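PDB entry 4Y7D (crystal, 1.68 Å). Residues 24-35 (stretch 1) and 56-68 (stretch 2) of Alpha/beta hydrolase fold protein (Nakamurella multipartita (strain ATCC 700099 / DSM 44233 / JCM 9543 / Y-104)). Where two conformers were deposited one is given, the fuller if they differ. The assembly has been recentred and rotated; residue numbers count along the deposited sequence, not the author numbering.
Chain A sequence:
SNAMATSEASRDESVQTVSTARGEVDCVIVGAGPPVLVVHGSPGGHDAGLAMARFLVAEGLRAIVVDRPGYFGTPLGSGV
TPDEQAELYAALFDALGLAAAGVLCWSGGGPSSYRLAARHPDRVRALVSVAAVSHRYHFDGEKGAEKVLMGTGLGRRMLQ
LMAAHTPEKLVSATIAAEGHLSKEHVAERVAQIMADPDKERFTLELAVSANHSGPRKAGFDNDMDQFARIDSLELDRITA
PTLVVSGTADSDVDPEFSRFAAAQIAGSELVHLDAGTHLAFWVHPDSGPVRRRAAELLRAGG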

# COMPACT_ATOMS: atom_id res chain seq x y z
N GLU A 24 11.47 7.42 16.36
CA GLU A 24 11.19 8.37 15.31
C GLU A 24 10.50 7.71 14.12
O GLU A 24 10.79 6.56 13.79
N VAL A 25 9.57 8.43 13.51
CA VAL A 25 8.91 7.96 12.28
C VAL A 25 8.73 9.14 11.37
O VAL A 25 8.29 10.23 11.81
N ASP A 26 9.09 8.98 10.08
CA ASP A 26 8.87 10.04 9.13
C ASP A 26 7.50 9.91 8.50
O ASP A 26 7.00 8.79 8.22
N CYS A 27 6.92 11.05 8.17
CA CYS A 27 5.64 11.05 7.49
C CYS A 27 5.43 12.32 6.70
O CYS A 27 6.16 13.29 6.87
N VAL A 28 4.42 12.32 5.83
CA VAL A 28 3.98 13.50 5.14
C VAL A 28 2.53 13.65 5.53
O VAL A 28 1.75 12.70 5.46
N ILE A 29 2.19 14.88 5.85
CA ILE A 29 0.90 15.28 6.36
C ILE A 29 0.30 16.13 5.24
O ILE A 29 0.85 17.17 4.90
N VAL A 30 -0.81 15.68 4.65
CA VAL A 30 -1.39 16.39 3.54
C VAL A 30 -2.92 16.35 3.56
O VAL A 30 -3.51 15.37 3.98
N GLY A 31 -3.54 17.41 3.05
CA GLY A 31 -5.00 17.47 2.95
C GLY A 31 -5.67 18.00 4.21
O GLY A 31 -5.02 18.46 5.16
N ALA A 32 -6.99 17.93 4.22
CA ALA A 32 -7.82 18.46 5.30
C ALA A 32 -9.06 17.61 5.32
O ALA A 32 -9.51 17.12 4.26
N GLY A 33 -9.62 17.41 6.50
CA GLY A 33 -10.75 16.50 6.65
C GLY A 33 -10.44 15.39 7.64
O GLY A 33 -9.38 15.39 8.28
N PRO A 34 -11.34 14.42 7.75
CA PRO A 34 -11.12 13.23 8.56
C PRO A 34 -9.81 12.56 8.21
O PRO A 34 -9.49 12.40 7.03
N PRO A 35 -9.03 12.22 9.23
CA PRO A 35 -7.70 11.66 8.95
C PRO A 35 -7.67 10.20 8.60
O PRO A 35 -8.45 9.39 9.14
N LEU A 56 -7.86 10.45 -1.73
CA LEU A 56 -8.41 10.80 -0.43
C LEU A 56 -8.40 12.31 -0.24
O LEU A 56 -9.41 12.93 0.17
N VAL A 57 -7.28 12.91 -0.60
CA VAL A 57 -7.14 14.36 -0.46
C VAL A 57 -8.19 15.05 -1.34
O VAL A 57 -8.90 16.02 -0.92
N ALA A 58 -8.38 14.50 -2.54
CA ALA A 58 -9.38 15.04 -3.44
C ALA A 58 -10.82 14.89 -2.92
O ALA A 58 -11.70 15.69 -3.24
N GLU A 59 -11.06 13.86 -2.14
CA GLU A 59 -12.34 13.59 -1.51
C GLU A 59 -12.53 14.34 -0.17
O GLU A 59 -13.52 14.11 0.54
N GLY A 60 -11.61 15.22 0.18
CA GLY A 60 -11.80 15.97 1.43
C GLY A 60 -11.46 15.20 2.71
O GLY A 60 -12.11 15.40 3.77
N LEU A 61 -10.46 14.32 2.63
CA LEU A 61 -9.88 13.71 3.82
C LEU A 61 -8.41 14.14 3.95
O LEU A 61 -7.81 14.65 2.97
N ARG A 62 -7.83 13.99 5.15
CA ARG A 62 -6.44 14.31 5.34
C ARG A 62 -5.70 13.01 5.45
O ARG A 62 -6.24 12.04 5.97
N ALA A 63 -4.49 12.95 4.91
CA ALA A 63 -3.69 11.72 4.96
C ALA A 63 -2.43 11.89 5.81
O ALA A 63 -1.80 12.96 5.81
N ILE A 64 -2.09 10.84 6.55
CA ILE A 64 -0.90 10.73 7.32
C ILE A 64 -0.13 9.60 6.63
O ILE A 64 -0.48 8.45 6.78
N VAL A 65 0.88 9.95 5.84
CA VAL A 65 1.53 8.96 4.96
C VAL A 65 2.88 8.65 5.56
O VAL A 65 3.75 9.54 5.60
N VAL A 66 3.03 7.45 6.12
CA VAL A 66 4.28 7.10 6.79
C VAL A 66 5.31 6.54 5.84
O VAL A 66 4.95 6.00 4.80
N ASP A 67 6.57 6.65 6.25
CA ASP A 67 7.65 5.77 5.81
C ASP A 67 7.74 4.67 6.87
O ASP A 67 8.01 4.96 8.03
N ARG A 68 7.46 3.42 6.52
CA ARG A 68 7.59 2.33 7.47
C ARG A 68 9.05 2.13 7.82
O ARG A 68 9.95 2.54 7.06

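What holds the start of the pairing together? Val-25, rotamer p, points sideways yet brings CG2 within 4.2 Å of Val-66 CG1. Asp-26 (chi1 m) also points sideways, as does Asp-67 (chi1 m); rather than meeting directly, their carboxylates share water 1, which donates to Asp-26 OD2 and to Asp-67 OD2, each at 2.7 Å. Each of the two oxygens thus accepts a proton from the same water, and Asp-67 OD2 has a further partner elsewhere in the structure.

How do the side chains alternate along the antiparallel ladder? Cys-27 (p) and Ile-29 (chi1 m, chi2 m) share one face with Val-66 (m) and Ile-64 (chi1 m, chi2 t). Cys-27 CB lies 4.3 Å from Val-66 CG1, and Ile-29 CD1 reaches Ile-64 CG1 at 4.1 Å. On the other face, Val-28 and Val-65, both t, approach CB to CB at 4.5 Å, while Val-30 (p) places CG1 4.0 Å from Ala-63 CB and 3.8 Å from CG2 of Val-57 (t), so the helix end joins the packing.

Why do Gly-31 and Gly-33 carry no side chain here? A CB on Gly-31 would fall 2.7 Å from Leu-61 O, and one on Gly-33 only 1.9 Å from Gly-60 O; the backbone angles of both also call for glycine. Between them, Ala-32 points its CB away, and its N donates to water 2 (3.1 Å), which in turn donates to Val-57 O at 2.8 Å.

What do the two prolines and Arg-62 pack against? The Arg-62 side chain (chi1 p, chi2 t, chi3 t) runs past Gly-33, where water 3 accepts from Arg-62 NE at 2.8 Å and donates to Gly-33 O at 2.6 Å. Pro-34 CB meets Leu-61 CD2 at 4.4 Å. Pro-35 lies over one guanidinium face, its CB 3.8 Å from Arg-62 CG and 4.2 Å from Ile-64 CD1.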

# COMPACT_ATOMS: atom_id res chain seq x y z
CB GLU A 24 12.48 9.09 14.89
CG GLU A 24 12.94 10.09 15.95
CD GLU A 24 14.30 10.72 15.68
OE1 GLU A 24 14.86 10.55 14.58
OE2 GLU A 24 14.81 11.40 16.60
CB VAL A 25 7.57 7.19 12.53
CG1 VAL A 25 6.50 8.09 13.12
CG2 VAL A 25 7.02 6.54 11.26
CB ASP A 26 9.96 10.02 8.05
CG ASP A 26 11.25 10.63 8.51
OD1 ASP A 26 11.43 11.00 9.71
OD2 ASP A 26 12.12 10.79 7.62
CB CYS A 27 4.50 10.77 8.46
SG CYS A 27 4.27 12.03 9.67
CB VAL A 28 4.14 13.38 3.60
CG1 VAL A 28 3.65 14.61 2.88
CG2 VAL A 28 5.59 13.10 3.24
CB ILE A 29 1.10 16.18 7.61
CG1 ILE A 29 1.79 15.43 8.78
CG2 ILE A 29 -0.20 16.79 8.07
CD1 ILE A 29 1.00 14.32 9.39
CB VAL A 30 -0.86 15.82 2.22
CG1 VAL A 30 -1.29 14.38 1.98
CG2 VAL A 30 -1.32 16.67 1.06
CB ALA A 32 -8.22 19.91 5.01
CB PRO A 34 -12.30 12.34 8.21
CG PRO A 34 -13.38 13.31 7.82
CD PRO A 34 -12.66 14.39 7.07
CB PRO A 35 -6.93 11.92 10.27
CG PRO A 35 -8.00 11.83 11.30
CD PRO A 35 -9.24 12.46 10.69
CB LEU A 56 -7.59 10.13 0.68
CG LEU A 56 -7.74 8.61 0.80
CD1 LEU A 56 -6.75 8.07 1.83
CD2 LEU A 56 -9.13 8.13 1.16
CB VAL A 57 -5.71 14.79 -0.83
CG1 VAL A 57 -5.64 16.31 -0.92
CG2 VAL A 57 -4.66 14.21 0.18
CB ALA A 58 -9.22 14.35 -4.80
CB GLU A 59 -12.48 12.08 -1.25
CG GLU A 59 -12.73 11.28 -2.51
CD GLU A 59 -14.21 11.09 -2.85
OE1 GLU A 59 -15.08 11.60 -2.14
OE2 GLU A 59 -14.51 10.33 -3.80
CB LEU A 61 -9.99 12.17 3.77
CG LEU A 61 -11.44 11.63 3.81
CD1 LEU A 61 -12.00 11.49 2.41
CD2 LEU A 61 -11.47 10.26 4.48
CB ARG A 62 -6.16 15.27 6.51
CG ARG A 62 -6.01 14.72 7.89
CD ARG A 62 -5.80 15.89 8.89
NE ARG A 62 -5.79 15.55 10.34
CZ ARG A 62 -4.68 15.22 11.05
NH1 ARG A 62 -3.48 15.15 10.49
NH2 ARG A 62 -4.78 14.99 12.36
CB ALA A 63 -3.32 11.32 3.57
CB ILE A 64 -1.22 10.41 8.81
CG1 ILE A 64 -2.07 11.54 9.42
CG2 ILE A 64 0.06 10.18 9.62
CD1 ILE A 64 -2.86 11.11 10.64
CB VAL A 65 1.77 9.59 3.57
CG1 VAL A 65 2.53 8.63 2.67
CG2 VAL A 65 0.48 10.16 2.97
CB VAL A 66 4.07 6.00 7.87
CG1 VAL A 66 3.45 6.63 9.10
CG2 VAL A 66 3.23 4.84 7.35
CB ASP A 67 8.97 6.51 5.70
CG ASP A 67 9.08 7.35 4.46
OD1 ASP A 67 8.93 6.78 3.36
OD2 ASP A 67 9.35 8.59 4.55
CB ARG A 68 6.93 1.05 6.97
CG ARG A 68 5.41 1.21 6.85
CD ARG A 68 4.69 -0.13 6.70
NE ARG A 68 4.97 -0.72 5.39
CZ ARG A 68 5.81 -1.72 5.19
NH1 ARG A 68 6.07 -2.13 3.97
NH2 ARG A 68 6.43 -2.26 6.21
O HOH W 1 11.75 9.63 5.25
O HOH W 2 -8.45 17.25 1.52
O HOH W 3 -8.47 16.27 10.60